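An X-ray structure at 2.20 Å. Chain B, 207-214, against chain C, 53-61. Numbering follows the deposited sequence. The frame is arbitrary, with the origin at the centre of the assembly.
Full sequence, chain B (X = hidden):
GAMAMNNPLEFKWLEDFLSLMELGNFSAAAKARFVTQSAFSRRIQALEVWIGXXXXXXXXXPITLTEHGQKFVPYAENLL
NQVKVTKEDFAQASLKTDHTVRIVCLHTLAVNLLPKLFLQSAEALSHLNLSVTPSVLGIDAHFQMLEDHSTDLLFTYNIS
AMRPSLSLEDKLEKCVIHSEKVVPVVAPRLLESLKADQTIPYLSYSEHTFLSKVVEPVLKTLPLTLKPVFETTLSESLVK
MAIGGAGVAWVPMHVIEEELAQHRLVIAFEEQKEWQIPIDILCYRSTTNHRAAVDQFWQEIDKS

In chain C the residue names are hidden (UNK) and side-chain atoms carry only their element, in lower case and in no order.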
ATOM      1  N   GLU B 207     -33.730  -6.657  -4.828  1.00 43.84           N
ATOM      2  CA  GLU B 207     -33.667  -8.104  -4.674  1.00 50.87           C
ATOM      3  C   GLU B 207     -33.086  -8.526  -3.326  1.00 42.79           C
ATOM      4  O   GLU B 207     -33.535  -9.519  -2.739  1.00 48.17           O
ATOM      5  CB  GLU B 207     -32.851  -8.690  -5.825  1.00 62.53           C
ATOM      6  CG  GLU B 207     -32.993 -10.184  -5.996  1.00 67.65           C
ATOM      7  CD  GLU B 207     -32.359 -10.679  -7.282  1.00 69.12           C
ATOM      8  OE1 GLU B 207     -32.577 -11.864  -7.617  1.00 74.75           O
ATOM      9  OE2 GLU B 207     -31.650  -9.888  -7.952  1.00 60.49           O
ATOM     10  N   HIS B 208     -32.089  -7.810  -2.811  1.00 33.55           N
ATOM     11  CA  HIS B 208     -31.439  -8.340  -1.614  1.00 39.47           C
ATOM     12  C   HIS B 208     -31.640  -7.420  -0.421  1.00 41.12           C
ATOM     13  O   HIS B 208     -30.673  -6.945   0.188  1.00 29.19           O
ATOM     14  CB  HIS B 208     -29.944  -8.602  -1.874  1.00 35.62           C
ATOM     15  CG  HIS B 208     -29.707  -9.589  -2.975  1.00 36.51           C
ATOM     16  ND1 HIS B 208     -29.207  -9.224  -4.209  1.00 37.80           N
ATOM     17  CD2 HIS B 208     -29.967 -10.919  -3.050  1.00 37.45           C
ATOM     18  CE1 HIS B 208     -29.146 -10.294  -4.986  1.00 43.90           C
ATOM     19  NE2 HIS B 208     -29.605 -11.335  -4.309  1.00 40.26           N
ATOM     20  N   THR B 209     -32.901  -7.174  -0.079  1.00 40.60           N
ATOM     21  CA  THR B 209     -33.271  -6.412   1.102  1.00 34.79           C
ATOM     22  C   THR B 209     -34.216  -7.248   1.936  1.00 35.87           C
ATOM     23  O   THR B 209     -34.843  -8.189   1.440  1.00 42.23           O
ATOM     24  CB  THR B 209     -33.938  -5.101   0.738  1.00 45.03           C
ATOM     25  OG1 THR B 209     -35.076  -5.372  -0.102  1.00 46.27           O
ATOM     26  CG2 THR B 209     -32.930  -4.203   0.024  1.00 35.78           C
ATOM     27  N   PHE B 210     -34.310  -6.903   3.220  1.00 37.56           N
ATOM     28  CA  PHE B 210     -35.153  -7.700   4.102  1.00 41.59           C
ATOM     29  C   PHE B 210     -36.608  -7.687   3.644  1.00 40.50           C
ATOM     30  O   PHE B 210     -37.277  -8.726   3.649  1.00 47.88           O
ATOM     31  CB  PHE B 210     -35.039  -7.204   5.539  1.00 40.69           C
ATOM     32  CG  PHE B 210     -35.760  -8.072   6.515  1.00 47.57           C
ATOM     33  CD1 PHE B 210     -35.226  -9.294   6.899  1.00 56.84           C
ATOM     34  CD2 PHE B 210     -36.989  -7.685   7.033  1.00 41.00           C
ATOM     35  CE1 PHE B 210     -35.900 -10.115   7.797  1.00 63.06           C
ATOM     36  CE2 PHE B 210     -37.665  -8.498   7.932  1.00 50.64           C
ATOM     37  CZ  PHE B 210     -37.126  -9.718   8.314  1.00 54.59           C
ATOM     38  N   LEU B 211     -37.103  -6.526   3.212  1.00 43.14           N
ATOM     39  CA  LEU B 211     -38.519  -6.402   2.888  1.00 44.74           C
ATOM     40  C   LEU B 211     -38.886  -7.178   1.627  1.00 42.12           C
ATOM     41  O   LEU B 211     -40.029  -7.631   1.496  1.00 40.17           O
ATOM     42  CB  LEU B 211     -38.892  -4.926   2.750  1.00 47.08           C
ATOM     43  CG  LEU B 211     -39.253  -4.271   4.090  1.00 51.04           C
ATOM     44  CD1 LEU B 211     -39.909  -2.910   3.908  1.00 52.76           C
ATOM     45  CD2 LEU B 211     -40.150  -5.191   4.918  1.00 50.45           C
ATOM     46  N   SER B 212     -37.937  -7.349   0.700  1.00 41.00           N
ATOM     47  CA  SER B 212     -38.171  -8.225  -0.443  1.00 39.30           C
ATOM     48  C   SER B 212     -38.460  -9.652   0.005  1.00 44.69           C
ATOM     49  O   SER B 212     -39.380 -10.300  -0.513  1.00 47.27           O
ATOM     50  CB  SER B 212     -36.968  -8.205  -1.383  1.00 40.79           C
ATOM     51  OG  SER B 212     -37.263  -8.892  -2.587  1.00 42.89           O
ATOM     52  N   LYS B 213     -37.690 -10.157   0.976  1.00 42.57           N
ATOM     53  CA  LYS B 213     -37.902 -11.503   1.507  1.00 43.03           C
ATOM     54  C   LYS B 213     -39.217 -11.650   2.259  1.00 48.43           C
ATOM     55  O   LYS B 213     -39.633 -12.784   2.526  1.00 56.94           O
ATOM     56  CB  LYS B 213     -36.753 -11.899   2.424  1.00 40.84           C
ATOM     57  CG  LYS B 213     -35.505 -12.368   1.674  1.00 38.13           C
ATOM     58  CD  LYS B 213     -34.384 -12.692   2.649  1.00 42.18           C
ATOM     59  CE  LYS B 213     -33.030 -12.752   1.947  1.00 41.83           C
ATOM     60  NZ  LYS B 213     -32.794 -11.553   1.089  1.00 32.89           N
ATOM     61  N   VAL B 214     -39.879 -10.550   2.605  1.00 43.18           N
ATOM     62  CA  VAL B 214     -41.185 -10.639   3.248  1.00 47.39           C
ATOM     63  C   VAL B 214     -42.308 -10.531   2.230  1.00 50.44           C
ATOM     64  O   VAL B 214     -43.319 -11.222   2.343  1.00 49.63           O
ATOM     65  CB  VAL B 214     -41.317  -9.555   4.338  1.00 42.17           C
ATOM     66  CG1 VAL B 214     -42.682  -9.602   4.940  1.00 36.95           C
ATOM     67  CG2 VAL B 214     -40.263  -9.746   5.414  1.00 44.11           C
TER
ATOM     68  N   UNK C  53     -21.240  -6.530  -9.281  1.00 15.30           N
ATOM     69  CA  UNK C  53     -22.528  -6.980  -8.720  1.00 16.74           C
ATOM     70  C   UNK C  53     -22.337  -7.485  -7.297  1.00 20.83           C
ATOM     71  O   UNK C  53     -21.235  -7.942  -6.957  1.00 18.08           O
ATOM     72  c   UNK C  53     -22.130  -9.123  -9.951  1.00 14.70           C
ATOM     73  c   UNK C  53     -23.899  -7.522 -10.753  1.00 27.05           C
ATOM     74  c   UNK C  53     -23.170  -8.099  -9.553  1.00 20.47           C
ATOM     75  N   UNK C  54     -23.357  -7.440  -6.437  1.00 15.02           N
ATOM     76  CA  UNK C  54     -23.173  -7.975  -5.083  1.00 14.21           C
ATOM     77  C   UNK C  54     -23.022  -9.480  -5.166  1.00 16.94           C
ATOM     78  O   UNK C  54     -23.691 -10.145  -5.960  1.00 14.84           O
ATOM     79  c   UNK C  54     -24.451  -7.566  -4.340  1.00 18.30           C
ATOM     80  c   UNK C  54     -24.733  -6.942  -6.660  1.00 17.45           C
ATOM     81  c   UNK C  54     -25.487  -7.422  -5.425  1.00 25.36           C
ATOM     82  N   UNK C  55     -22.098 -10.006  -4.368  1.00 13.96           N
ATOM     83  CA  UNK C  55     -21.830 -11.434  -4.379  1.00 14.09           C
ATOM     84  C   UNK C  55     -22.489 -12.164  -3.221  1.00 19.20           C
ATOM     85  O   UNK C  55     -22.616 -13.398  -3.288  1.00 14.76           O
ATOM     86  c   UNK C  55     -19.578 -11.109  -5.545  1.00 13.26           C
ATOM     87  c   UNK C  55     -19.995 -11.856  -6.812  1.00 13.70           C
ATOM     88  c   UNK C  55     -18.071 -11.205  -5.321  1.00 12.70           C
ATOM     89  c   UNK C  55     -20.316 -11.683  -4.335  1.00 13.53           C
ATOM     90  N   UNK C  56     -22.879 -11.425  -2.171  1.00 14.40           N
ATOM     91  CA  UNK C  56     -23.417 -11.957  -0.919  1.00 14.71           C
ATOM     92  C   UNK C  56     -24.722 -11.259  -0.578  1.00 15.13           C
ATOM     93  O   UNK C  56     -24.869 -10.053  -0.784  1.00 16.29           O
ATOM     94  c   UNK C  56     -19.970 -14.622   0.197  1.00 13.99           C
ATOM     95  c   UNK C  56     -18.874 -12.642  -0.592  1.00 13.09           C
ATOM     96  c   UNK C  56     -22.431 -11.780   0.270  1.00 14.27           C
ATOM     97  c   UNK C  56     -18.850 -14.002  -0.309  1.00 13.41           C
ATOM     98  c   UNK C  56     -21.124 -13.907   0.383  1.00 14.25           C
ATOM     99  c   UNK C  56     -20.017 -11.935  -0.419  1.00 13.35           C
ATOM    100  c   UNK C  56     -21.159 -12.549   0.103  1.00 21.20           C
ATOM    101  N   UNK C  57     -25.661 -12.013  -0.043  1.00 15.71           N
ATOM    102  CA  UNK C  57     -26.898 -11.458   0.476  1.00 22.33           C
ATOM    103  C   UNK C  57     -26.717 -11.265   1.974  1.00 18.30           C
ATOM    104  O   UNK C  57     -26.478 -12.236   2.697  1.00 23.37           O
ATOM    105  c   UNK C  57     -29.409 -11.779   0.541  1.00 33.64           C
ATOM    106  o   UNK C  57     -30.446 -12.294   0.055  1.00 35.80           O
ATOM    107  o   UNK C  57     -29.429 -10.797   1.317  1.00 34.49           O
ATOM    108  c   UNK C  57     -28.070 -12.385   0.169  1.00 21.04           C
ATOM    109  N   UNK C  58     -26.790 -10.017   2.431  1.00 16.26           N
ATOM    110  CA  UNK C  58     -26.649  -9.729   3.856  1.00 25.13           C
ATOM    111  C   UNK C  58     -27.962  -9.802   4.622  1.00 29.18           C
ATOM    112  O   UNK C  58     -27.941  -9.686   5.852  1.00 23.53           O
ATOM    113  c   UNK C  58     -26.063  -8.334   4.099  1.00 23.59           C
ATOM    114  c   UNK C  58     -24.107  -8.108   2.656  1.00 21.78           C
ATOM    115  n   UNK C  58     -22.623  -8.081   0.333  1.00 29.11           N
ATOM    116  c   UNK C  58     -24.570  -8.246   4.074  1.00 26.26           C
ATOM    117  n   UNK C  58     -20.980  -6.796   1.290  1.00 20.14           N
ATOM    118  c   UNK C  58     -22.136  -7.426   1.390  1.00 23.44           C
ATOM    119  n   UNK C  58     -22.821  -7.426   2.530  1.00 17.25           N
ATOM    120  N   UNK C  59     -29.100  -9.956   3.941  1.00 23.49           N
ATOM    121  CA  UNK C  59     -30.381  -9.987   4.633  1.00 24.96           C
ATOM    122  C   UNK C  59     -30.854 -11.400   4.937  1.00 34.21           C
ATOM    123  O   UNK C  59     -31.785 -11.563   5.732  1.00 43.63           O
ATOM    124  c   UNK C  59     -30.974  -7.826   3.497  1.00 27.14           C
ATOM    125  o   UNK C  59     -31.738  -9.902   2.602  1.00 27.47           O
ATOM    126  c   UNK C  59     -31.455  -9.227   3.831  1.00 24.74           C
ATOM    127  N   UNK C  60     -30.237 -12.417   4.350  1.00 32.47           N
ATOM    128  CA  UNK C  60     -30.480 -13.784   4.789  1.00 46.31           C
ATOM    129  C   UNK C  60     -29.718 -14.061   6.083  1.00 41.62           C
ATOM    130  O   UNK C  60     -28.924 -13.241   6.558  1.00 37.28           O
ATOM    131  c   UNK C  60     -30.053 -14.785   3.713  1.00 48.88           C
ATOM    132  o   UNK C  60     -28.638 -14.771   3.563  1.00 43.64           O
ATOM    133  N   UNK C  61     -29.963 -15.240   6.654  1.00 40.06           N
ATOM    134  CA  UNK C  61     -29.138 -15.749   7.738  1.00 46.31           C
ATOM    135  C   UNK C  61     -28.813 -17.212   7.449  1.00 39.96           C
ATOM    136  O   UNK C  61     -29.709 -17.980   7.053  1.00 41.69           O
ATOM    137  c   UNK C  61     -27.689 -17.845  12.118  1.00 57.71           C
ATOM    138  c   UNK C  61     -28.845 -18.361  11.552  1.00 63.70           C
ATOM    139  c   UNK C  61     -29.526 -17.631  10.587  1.00 57.50           C
ATOM    140  c   UNK C  61     -29.815 -15.611   9.112  1.00 51.38           C
ATOM    141  o   UNK C  61     -27.015 -18.584  13.073  1.00 60.11           O
ATOM    142  c   UNK C  61     -29.078 -16.383  10.177  1.00 49.44           C
ATOM    143  c   UNK C  61     -27.219 -16.605  11.721  1.00 43.00           C
ATOM    144  c   UNK C  61     -27.915 -15.881  10.752  1.00 42.27           C
TER

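Position 53 carries three carbons, one attached to CA and bearing the other two, and none of them touches chain B. A fork at CB with no heteroatom means valine, and Val C53 lies out of reach of the other stretch. At position 54 three carbons close a ring onto the backbone nitrogen, and one of them comes 4.3 Å from ND1 of His B208. Only proline closes such a ring. Pro C54 points toward chain B, and the carbon nearest ND1 is its CG, a loose van der Waals approach, oblique to the imidazole.

Position 55 has four carbons forked at the second, touching nothing on chain B, so it is leucine; Leu C55 is buried and turned away. Position 56 has one carbon followed by a ring of six, with no oxygen on it and no contact with chain B: phenylalanine. Phe C56 also points away, as its neighbour does, and its ring stays far from chain B.

Position 57 has two carbons, the second carrying two oxygens, and one of these oxygens lies 2.7 Å from NZ of Lys B213 and 3.4 Å from CD2 of His B208. A carboxylate this close to the backbone is aspartate. From Asp C57 the CA-to-CB bond runs sideways, but the end of the side chain comes nearer, and the oxygen in question is OD1, whose approach to NZ is a hydrogen bond within a salt bridge. The same OD1 sits at the edge of the His B208 ring and near its plane.

Position 58 shows three carbons, a nitrogen, then a carbon bearing two more nitrogens, none touching chain B; this is the guanidinium of arginine. The NH1 of Arg C58 donates to O of Phe C56 at 3.2 Å, bringing the guanidinium back to the backbone of Phe C56.

Position 59 has one carbon carrying an oxygen and a carbon. The oxygen lies 2.5 Å from NZ of Lys B213, and the outer carbon 3.4 Å from O of His B208 and 3.5 Å from N of Phe B210. Shape alone would fit valine, but the element assignment makes it threonine. Thr C59 points toward chain B and uses both branches: OG1 accepts a very short hydrogen bond from Lys B213, while CG2 packs on backbone.

Position 60 has one carbon and one oxygen, the carbon 4.0 Å from CE of Lys B213, hence serine. Ser C60 faces away overall, yet its CB makes that contact. Position 61 has one carbon, then a six-carbon ring bearing an oxygen, with nothing of chain B nearby: tyrosine, and Tyr C61 is out of reach.

The contact works through an acceptor site that chain C also ties together within its own stretch. OD2 of Asp C57 accepts from both N and OG1 of Thr C59, each at 2.8 Å, which ties the two side chains together and leaves OD1 for the ammonium. Lys B213, on a helix, points toward chain C, and its NZ donates to both Asp C57 and Thr C59. Around this polar centre the methyl of Thr C59 covers the loop leading into the helix, and His B208 lies between Asp C57 and Pro C54. The rule to read is economy: one aspartate pairs with the charge of the lysine, and one threonine serves as acceptor, internal donor and packing group.

Chain C 53-61: VPLFDRTSY
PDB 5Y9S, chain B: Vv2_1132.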